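PDB 3ML4: protein Dok-7 from Mus musculus, which is a homodimeric cytoplasmic adaptor that activates the receptor tyrosine kinase MuSK at the neuromuscular synapse and binds phosphoinositides through its PH domain. Local coordinates for residues Y164-F173 / F186-S197; T126-T134 / L144-G154. One frame throughout, in Å; residues are numbered along the deposited sequence.

Contact 1 of 2, residues Y164-F173 / F186-S197; sequences YGAVPNGFIF and FFLSSAEGEQMS
Phe171 and Phe173 are the antiparallel hydrogen-bonded partners of Leu188 and Phe186, strand segments 170-173 and 186-189 running at 163° to each other, after which the chain enters the helix starting at Gly193. This is the hairpin and C-terminal helix of a PTB domain. Edge strand 161-167 is extended by the bound MuSK peptide, whose strand pairs antiparallel with Tyr164, as expected for this peptide-binding fold. The Phe171 ring joins hairpin to helix: with CG anti to the backbone N (chi1 176°), it receives CB of Met196, a selenomethionine, over one face, 4.1 Å from the ring centroid and 23° off the normal. Met196 SE lies obliquely to the same ring, 4.7 Å from the centroid of the Phe171 ring, a Met-aromatic contact, while Phe200 meets the ring edge-to-face. An alanine at Phe171 would probably take away the ring face under Met196 CB and the edge-to-face partner of Phe200, opening a gap between sheet and helix. On the same side of the sheet, Phe186 CB sits over the Phe173 ring, 4.2 Å from its centroid, and Leu188 CD1 comes to that ring's edge, 4.0 Å from CE1. The opposite sheet face carries Ile172 and Phe187 side by side, with Ile172 CD1 3.7 Å from Phe187 CE1. Farther along, one water accepts a hydrogen bond from Ala166 N at 2.8 Å and is also bonded to Ser197 OG at 3.2 Å.

Contact 2 of 2, residues T126-T134 / L144-G154; sequences TKLESGPAT and LARDIPPTVMG
Leu128 meets Leu144 at about a right angle, the CD1 methyls of Leu128 and Leu144 coming within 3.7 Å, while the other branch of Leu128 turns to the backbone of Met153 and Gly154. Glu129 then reaches Arg146 with an extended chain. Its carboxylate lies over one face of the guanidinium, the two planes 35° apart, and Glu129 OE1 is 3.2 Å from Arg146 NE. Because that oxygen stands well out of the guanidinium plane, no N-H points at it and the salt bridge rests on charge alone; Asp147 adds a second carboxylate, weakly bonded to the same NE. Beyond Glu129 the backbone curves round the end of Arg146, where a bend at chi3 (83°) turns the guanidinium so that NH1 lies among the carbonyls of residues 130-132. Arg146 NH1 donates to a water at 2.8 Å; the water lies within hydrogen-bonding distance of Glu129 O and Gly131 O, though with more acceptors in reach than protons it cannot serve all of them at once. At Pro132 the chain turns a corner into strand 133-138, which belongs to the antiparallel sheet of the PTB domain and forms a hairpin with strand 141-146. Ala133 hydrogen-bonds through its backbone to Val120 on the neighbouring strand 115-122, and its CB packs 4.0 Å from Arg146 CG and 4.1 Å from Leu144 CD2. Thr134 pairs with Ala145 as an antiparallel hydrogen-bonded pair: Thr134 N donates to Ala145 O at 2.9 Å, in the carbonyl plane and nearly straight at 169°, and Ala145 N returns a bond to Thr134 O at 3.0 Å. Thr134 CG2 approaches Ala145 CB at 4.1 Å.

Following the chain from the N terminus, strand 115-122 leads into 126-134, and contact 2 closes the first loop when 144-154 returns against it. Strand 151-157 then passes into strand 161-167, after which contact 1 closes a second loop between 164-173 and 186-197. The loops therefore lie in series, neither nested nor crossed. Both contacts draw on the same antiparallel sheet of the PTB domain, in which strand 115-122 stands between 133-138 and 184-189. Contact 2 packs the loop before strand 133-138 against strands 141-146 and 151-157; contact 1 joins the hairpin of strands 170-175 and 184-189, with edge strand 161-167, to helix 193-203. They meet where Phe186 packs on Leu128 and Thr126, and Leu188 on Leu144.

Contact 1 of 2, residues Y164-F173 / F186-S197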
loop_
_atom_site.group_PDB
_atom_site.type_symbol
_atom_site.label_atom_id
_atom_site.label_comp_id
_atom_site.label_asym_id
_atom_site.label_seq_id
_atom_site.Cartn_x
_atom_site.Cartn_y
_atom_site.Cartn_z
ATOM N N TYR B 164 -7.168 24.452 -0.770
ATOM C CA TYR B 164 -5.865 24.693 -0.169
ATOM C C TYR B 164 -5.071 25.588 -1.106
ATOM O O TYR B 164 -5.384 25.675 -2.292
ATOM C CB TYR B 164 -5.109 23.379 0.088
ATOM C CG TYR B 164 -4.873 22.560 -1.162
ATOM C CD1 TYR B 164 -3.847 22.882 -2.046
ATOM C CD2 TYR B 164 -5.683 21.464 -1.460
ATOM C CE1 TYR B 164 -3.641 22.150 -3.194
ATOM C CE2 TYR B 164 -5.477 20.713 -2.611
ATOM C CZ TYR B 164 -4.458 21.062 -3.473
ATOM O OH TYR B 164 -4.247 20.325 -4.612
ATOM N N GLY B 165 -4.044 26.247 -0.579
ATOM C CA GLY B 165 -3.169 27.050 -1.419
ATOM C C GLY B 165 -2.062 27.775 -0.683
ATOM O O GLY B 165 -2.179 28.067 0.507
ATOM N N ALA B 166 -0.983 28.050 -1.412
ATOM C CA ALA B 166 0.123 28.858 -0.919
ATOM C C ALA B 166 -0.296 30.313 -0.803
ATOM O O ALA B 166 -1.073 30.809 -1.620
ATOM C CB ALA B 166 1.325 28.737 -1.849
ATOM N N VAL B 167 0.233 30.986 0.215
ATOM C CA VAL B 167 0.050 32.426 0.409
ATOM C C VAL B 167 1.386 33.025 0.861
ATOM O O VAL B 167 2.279 32.276 1.269
ATOM C CB VAL B 167 -1.068 32.741 1.453
ATOM C CG1 VAL B 167 -2.463 32.469 0.878
ATOM C CG2 VAL B 167 -0.857 31.960 2.748
ATOM N N PRO B 168 1.544 34.367 0.773
ATOM C CA PRO B 168 2.735 35.016 1.339
ATOM C C PRO B 168 3.080 34.472 2.719
ATOM O O PRO B 168 2.231 34.478 3.614
ATOM C CB PRO B 168 2.310 36.484 1.443
ATOM C CG PRO B 168 1.375 36.667 0.306
ATOM C CD PRO B 168 0.655 35.348 0.114
ATOM N N ASN B 169 4.308 33.973 2.860
ATOM C CA ASN B 169 4.836 33.407 4.118
ATOM C C ASN B 169 3.949 32.360 4.811
ATOM O O ASN B 169 4.025 32.173 6.026
ATOM C CB ASN B 169 5.239 34.527 5.102
ATOM C CG ASN B 169 6.268 34.062 6.154
ATOM O OD1 ASN B 169 6.805 32.944 6.082
ATOM N ND2 ASN B 169 6.542 34.929 7.133
ATOM N N GLY B 170 3.123 31.664 4.039
ATOM C CA GLY B 170 2.238 30.671 4.627
ATOM C C GLY B 170 1.552 29.723 3.669
ATOM O O GLY B 170 1.874 29.664 2.482
ATOM N N PHE B 171 0.583 28.994 4.215
ATOM C CA PHE B 171 -0.177 27.979 3.499
ATOM C C PHE B 171 -1.528 27.807 4.191
ATOM O O PHE B 171 -1.590 27.650 5.412
ATOM C CB PHE B 171 0.595 26.651 3.505
ATOM C CG PHE B 171 -0.141 25.503 2.861
ATOM C CD1 PHE B 171 -0.088 25.312 1.480
ATOM C CD2 PHE B 171 -0.859 24.597 3.636
ATOM C CE1 PHE B 171 -0.756 24.247 0.876
ATOM C CE2 PHE B 171 -1.526 23.529 3.047
ATOM C CZ PHE B 171 -1.476 23.354 1.661
ATOM N N ILE B 172 -2.600 27.830 3.406
ATOM C CA ILE B 172 -3.955 27.664 3.928
ATOM C C ILE B 172 -4.564 26.376 3.388
ATOM O O ILE B 172 -4.419 26.075 2.204
ATOM C CB ILE B 172 -4.868 28.874 3.544
ATOM C CG1 ILE B 172 -4.350 30.173 4.176
ATOM C CG2 ILE B 172 -6.322 28.624 3.952
ATOM C CD1 ILE B 172 -4.959 31.449 3.581
ATOM N N PHE B 173 -5.233 25.618 4.253
ATOM C CA PHE B 173 -6.055 24.499 3.795
ATOM C C PHE B 173 -7.407 24.418 4.519
ATOM O O PHE B 173 -7.524 24.812 5.680
ATOM C CB PHE B 173 -5.287 23.170 3.862
ATOM C CG PHE B 173 -5.014 22.677 5.254
ATOM C CD1 PHE B 173 -3.901 23.117 5.959
ATOM C CD2 PHE B 173 -5.858 21.743 5.854
ATOM C CE1 PHE B 173 -3.642 22.652 7.248
ATOM C CE2 PHE B 173 -5.602 21.271 7.147
ATOM C CZ PHE B 173 -4.493 21.726 7.840
ATOM N N PHE B 186 -7.827 26.425 8.093
ATOM C CA PHE B 186 -6.638 26.420 8.951
ATOM C C PHE B 186 -5.460 27.130 8.298
ATOM O O PHE B 186 -5.274 27.046 7.077
ATOM C CB PHE B 186 -6.250 24.984 9.324
ATOM C CG PHE B 186 -7.344 24.223 10.018
ATOM C CD1 PHE B 186 -8.168 23.363 9.304
ATOM C CD2 PHE B 186 -7.561 24.376 11.385
ATOM C CE1 PHE B 186 -9.187 22.664 9.942
ATOM C CE2 PHE B 186 -8.569 23.673 12.031
ATOM C CZ PHE B 186 -9.387 22.820 11.307
ATOM N N PHE B 187 -4.665 27.809 9.126
ATOM C CA PHE B 187 -3.633 28.729 8.656
ATOM C C PHE B 187 -2.267 28.384 9.218
ATOM O O PHE B 187 -2.103 28.279 10.431
ATOM C CB PHE B 187 -3.970 30.161 9.079
ATOM C CG PHE B 187 -5.241 30.698 8.494
ATOM C CD1 PHE B 187 -5.198 31.639 7.471
ATOM C CD2 PHE B 187 -6.481 30.288 8.981
ATOM C CE1 PHE B 187 -6.367 32.150 6.933
ATOM C CE2 PHE B 187 -7.661 30.787 8.448
ATOM C CZ PHE B 187 -7.604 31.720 7.425
ATOM N N LEU B 188 -1.283 28.237 8.338
ATOM C CA LEU B 188 0.081 27.918 8.754
ATOM C C LEU B 188 1.082 28.914 8.187
ATOM O O LEU B 188 0.941 29.359 7.050
ATOM C CB LEU B 188 0.474 26.493 8.326
ATOM C CG LEU B 188 -0.503 25.327 8.536
ATOM C CD1 LEU B 188 0.074 24.024 7.966
ATOM C CD2 LEU B 188 -0.870 25.152 10.003
ATOM N N SER B 189 2.082 29.253 9.000
ATOM C CA SER B 189 3.218 30.063 8.577
ATOM C C SER B 189 4.383 29.154 8.216
ATOM O O SER B 189 4.757 28.271 8.989
ATOM C CB SER B 189 3.659 31.029 9.686
ATOM O OG SER B 189 2.778 32.133 9.795
ATOM N N SER B 190 4.947 29.386 7.034
ATOM C CA SER B 190 6.131 28.679 6.565
ATOM C C SER B 190 6.664 29.342 5.311
ATOM O O SER B 190 5.937 30.067 4.632
ATOM C CB SER B 190 5.806 27.220 6.256
ATOM O OG SER B 190 6.954 26.558 5.756
ATOM N N ALA B 191 7.931 29.074 4.998
ATOM C CA ALA B 191 8.538 29.576 3.765
ATOM C C ALA B 191 8.435 28.559 2.606
ATOM O O ALA B 191 9.069 28.730 1.559
ATOM C CB ALA B 191 9.998 29.990 4.018
ATOM N N GLU B 192 7.625 27.517 2.786
ATOM C CA GLU B 192 7.555 26.435 1.804
ATOM C C GLU B 192 6.133 26.160 1.300
ATOM O O GLU B 192 5.803 25.036 0.927
ATOM C CB GLU B 192 8.187 25.157 2.378
ATOM C CG GLU B 192 9.636 25.316 2.826
ATOM C CD GLU B 192 10.147 24.097 3.550
ATOM O OE1 GLU B 192 9.635 23.803 4.648
ATOM O OE2 GLU B 192 11.065 23.427 3.026
ATOM N N GLY B 193 5.305 27.199 1.279
ATOM C CA GLY B 193 3.908 27.070 0.887
ATOM C C GLY B 193 3.725 26.636 -0.551
ATOM O O GLY B 193 2.841 25.830 -0.851
ATOM N N GLU B 194 4.553 27.189 -1.435
ATOM C CA GLU B 194 4.582 26.811 -2.847
ATOM C C GLU B 194 4.939 25.327 -3.009
ATOM O O GLU B 194 4.345 24.633 -3.834
ATOM C CB GLU B 194 5.566 27.694 -3.622
ATOM C CG GLU B 194 5.016 29.072 -4.016
ATOM C CD GLU B 194 6.092 30.001 -4.588
ATOM O OE1 GLU B 194 6.070 30.276 -5.809
ATOM O OE2 GLU B 194 6.970 30.445 -3.816
ATOM N N GLN B 195 5.897 24.853 -2.215
ATOM C CA GLN B 195 6.253 23.432 -2.172
ATOM C C GLN B 195 5.141 22.561 -1.608
ATOM O O GLN B 195 4.942 21.440 -2.071
ATOM C CB GLN B 195 7.531 23.210 -1.364
ATOM C CG GLN B 195 8.790 23.318 -2.190
ATOM C CD GLN B 195 10.028 23.583 -1.361
ATOM O OE1 GLN B 195 10.133 23.155 -0.206
ATOM N NE2 GLN B 195 10.982 24.294 -1.952
HETATM N N MSE B 196 4.419 23.075 -0.617
HETATM C CA MSE B 196 3.325 22.328 -0.009
HETATM C C MSE B 196 2.141 22.187 -0.959
HETATM O O MSE B 196 1.568 21.107 -1.087
HETATM C CB MSE B 196 2.886 22.968 1.311
HETATM C CG MSE B 196 3.893 22.796 2.432
HETATM SE SE MSE B 196 3.515 23.895 4.006
HETATM C CE MSE B 196 5.335 24.448 4.344
ATOM N N SER B 197 1.800 23.289 -1.624
ATOM C CA SER B 197 0.668 23.351 -2.545
ATOM C C SER B 197 0.891 22.463 -3.768
ATOM O O SER B 197 -0.033 21.780 -4.231
ATOM C CB SER B 197 0.429 24.800 -2.977
ATOM O OG SER B 197 -0.861 24.964 -3.531
HETATM O O HOH W 1 -1.602 27.960 -4.184
#

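Contact 2 of 2, residues T126-T134 / L144-G154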
loop_
_atom_site.group_PDB
_atom_site.type_symbol
_atom_site.label_atom_id
_atom_site.label_comp_id
_atom_site.label_asym_id
_atom_site.label_seq_id
_atom_site.Cartn_x
_atom_site.Cartn_y
_atom_site.Cartn_z
ATOM N N THR B 126 -8.244 28.737 15.644
ATOM C CA THR B 126 -8.962 27.510 15.329
ATOM C C THR B 126 -8.977 26.536 16.512
ATOM O O THR B 126 -8.534 26.880 17.603
ATOM C CB THR B 126 -8.348 26.815 14.088
ATOM O OG1 THR B 126 -7.123 26.166 14.451
ATOM C CG2 THR B 126 -8.087 27.825 12.966
ATOM N N LYS B 127 -9.500 25.329 16.284
ATOM C CA LYS B 127 -9.454 24.234 17.260
ATOM C C LYS B 127 -8.015 23.785 17.558
ATOM O O LYS B 127 -7.745 23.228 18.619
ATOM C CB LYS B 127 -10.262 23.028 16.747
ATOM C CG LYS B 127 -11.451 22.565 17.614
ATOM C CD LYS B 127 -12.798 23.137 17.155
ATOM C CE LYS B 127 -13.205 24.357 17.988
ATOM N NZ LYS B 127 -14.345 25.121 17.385
ATOM N N LEU B 128 -7.106 24.024 16.612
ATOM C CA LEU B 128 -5.706 23.608 16.730
ATOM C C LEU B 128 -4.918 24.497 17.683
ATOM O O LEU B 128 -5.078 25.721 17.690
ATOM C CB LEU B 128 -5.009 23.628 15.362
ATOM C CG LEU B 128 -5.523 22.826 14.161
ATOM C CD1 LEU B 128 -4.790 23.268 12.912
ATOM C CD2 LEU B 128 -5.360 21.329 14.367
ATOM N N GLU B 129 -4.058 23.869 18.476
ATOM C CA GLU B 129 -3.105 24.584 19.303
ATOM C C GLU B 129 -2.144 25.364 18.417
ATOM O O GLU B 129 -1.655 24.851 17.409
ATOM C CB GLU B 129 -2.330 23.597 20.172
ATOM C CG GLU B 129 -1.503 24.252 21.267
ATOM C CD GLU B 129 -0.618 23.268 22.019
ATOM O OE1 GLU B 129 -0.644 22.054 21.708
ATOM O OE2 GLU B 129 0.105 23.721 22.932
ATOM N N SER B 130 -1.876 26.604 18.798
ATOM C CA SER B 130 -0.955 27.452 18.053
ATOM C C SER B 130 0.510 27.204 18.434
ATOM O O SER B 130 0.794 26.560 19.450
ATOM C CB SER B 130 -1.321 28.928 18.250
ATOM O OG SER B 130 -1.241 29.305 19.610
ATOM N N GLY B 131 1.425 27.714 17.604
ATOM C CA GLY B 131 2.867 27.638 17.852
ATOM C C GLY B 131 3.588 26.714 16.885
ATOM O O GLY B 131 2.948 26.101 16.025
ATOM N N PRO B 132 4.929 26.594 17.023
ATOM C CA PRO B 132 5.710 25.683 16.181
ATOM C C PRO B 132 5.138 24.265 16.154
ATOM O O PRO B 132 4.669 23.750 17.176
ATOM C CB PRO B 132 7.087 25.688 16.848
ATOM C CG PRO B 132 7.176 27.035 17.473
ATOM C CD PRO B 132 5.790 27.314 17.980
ATOM N N ALA B 133 5.166 23.659 14.974
ATOM C CA ALA B 133 4.670 22.305 14.763
ATOM C C ALA B 133 5.257 21.807 13.464
ATOM O O ALA B 133 5.885 22.567 12.732
ATOM C CB ALA B 133 3.164 22.302 14.679
ATOM N N THR B 134 5.052 20.532 13.168
ATOM C CA THR B 134 5.512 19.995 11.895
ATOM C C THR B 134 4.356 19.353 11.138
ATOM O O THR B 134 3.648 18.510 11.680
ATOM C CB THR B 134 6.724 19.040 12.074
ATOM O OG1 THR B 134 6.945 18.309 10.866
ATOM C CG2 THR B 134 6.478 18.062 13.202
ATOM N N LEU B 144 -0.826 17.032 11.606
ATOM C CA LEU B 144 0.008 18.003 12.297
ATOM C C LEU B 144 0.564 17.365 13.562
ATOM O O LEU B 144 -0.149 16.641 14.252
ATOM C CB LEU B 144 -0.780 19.284 12.615
ATOM C CG LEU B 144 -0.638 20.417 11.592
ATOM C CD1 LEU B 144 -1.711 21.482 11.778
ATOM C CD2 LEU B 144 0.750 21.052 11.651
ATOM N N ALA B 145 1.833 17.624 13.856
ATOM C CA ALA B 145 2.494 16.992 15.003
ATOM C C ALA B 145 3.319 17.970 15.830
ATOM O O ALA B 145 3.956 18.875 15.291
ATOM C CB ALA B 145 3.351 15.808 14.549
ATOM N N ARG B 146 3.302 17.755 17.143
ATOM C CA ARG B 146 3.924 18.648 18.117
ATOM C C ARG B 146 4.678 17.880 19.178
ATOM O O ARG B 146 4.383 16.709 19.445
ATOM C CB ARG B 146 2.853 19.440 18.859
ATOM C CG ARG B 146 2.611 20.824 18.362
ATOM C CD ARG B 146 1.632 21.526 19.286
ATOM N NE ARG B 146 2.299 22.077 20.459
ATOM C CZ ARG B 146 2.791 23.308 20.530
ATOM N NH1 ARG B 146 2.690 24.130 19.492
ATOM N NH2 ARG B 146 3.383 23.717 21.642
ATOM N N ASP B 147 5.614 18.585 19.810
ATOM C CA ASP B 147 6.329 18.126 21.004
ATOM C C ASP B 147 7.301 16.977 20.748
ATOM O O ASP B 147 7.403 16.444 19.639
ATOM C CB ASP B 147 5.367 17.751 22.152
ATOM C CG ASP B 147 4.230 18.750 22.336
ATOM O OD1 ASP B 147 4.370 19.922 21.927
ATOM O OD2 ASP B 147 3.185 18.353 22.900
ATOM N N ILE B 148 8.041 16.636 21.796
ATOM C CA ILE B 148 8.866 15.450 21.821
ATOM C C ILE B 148 8.439 14.699 23.074
ATOM O O ILE B 148 8.429 15.286 24.154
ATOM C CB ILE B 148 10.370 15.793 21.851
ATOM C CG1 ILE B 148 10.758 16.585 20.595
ATOM C CG2 ILE B 148 11.201 14.520 21.951
ATOM C CD1 ILE B 148 11.980 17.484 20.758
ATOM N N PRO B 149 8.020 13.425 22.928
ATOM C CA PRO B 149 7.880 12.718 21.645
ATOM C C PRO B 149 6.643 13.203 20.882
ATOM O O PRO B 149 5.624 13.485 21.505
ATOM C CB PRO B 149 7.729 11.247 22.063
ATOM C CG PRO B 149 7.145 11.295 23.432
ATOM C CD PRO B 149 7.625 12.582 24.075
ATOM N N PRO B 150 6.735 13.313 19.541
ATOM C CA PRO B 150 5.641 13.893 18.753
ATOM C C PRO B 150 4.295 13.203 18.962
ATOM O O PRO B 150 4.219 11.975 18.965
ATOM C CB PRO B 150 6.114 13.716 17.307
ATOM C CG PRO B 150 7.582 13.617 17.401
ATOM C CD PRO B 150 7.861 12.904 18.685
ATOM N N THR B 151 3.256 14.009 19.159
ATOM C CA THR B 151 1.881 13.517 19.234
ATOM C C THR B 151 1.027 14.198 18.171
ATOM O O THR B 151 1.249 15.360 17.841
ATOM C CB THR B 151 1.244 13.745 20.627
ATOM O OG1 THR B 151 1.267 15.141 20.945
ATOM C CG2 THR B 151 1.990 12.970 21.704
ATOM N N VAL B 152 0.055 13.461 17.644
ATOM C CA VAL B 152 -0.819 13.943 16.575
ATOM C C VAL B 152 -1.914 14.834 17.151
ATOM O O VAL B 152 -2.690 14.398 18.002
ATOM C CB VAL B 152 -1.429 12.755 15.776
ATOM C CG1 VAL B 152 -2.555 13.215 14.838
ATOM C CG2 VAL B 152 -0.343 12.033 14.996
HETATM N N MSE B 153 -1.965 16.075 16.676
HETATM C CA MSE B 153 -2.920 17.075 17.156
HETATM C C MSE B 153 -3.990 17.453 16.129
HETATM O O MSE B 153 -4.919 18.197 16.444
HETATM C CB MSE B 153 -2.183 18.337 17.603
HETATM C CG MSE B 153 -1.217 18.876 16.567
HETATM SE SE MSE B 153 -0.993 20.809 16.669
HETATM C CE MSE B 153 0.564 20.956 15.524
ATOM N N GLY B 154 -3.844 16.955 14.907
ATOM C CA GLY B 154 -4.794 17.230 13.833
ATOM C C GLY B 154 -4.567 16.266 12.691
ATOM O O GLY B 154 -3.422 16.015 12.316
HETATM O O HOH W 2 1.260 23.731 17.135
#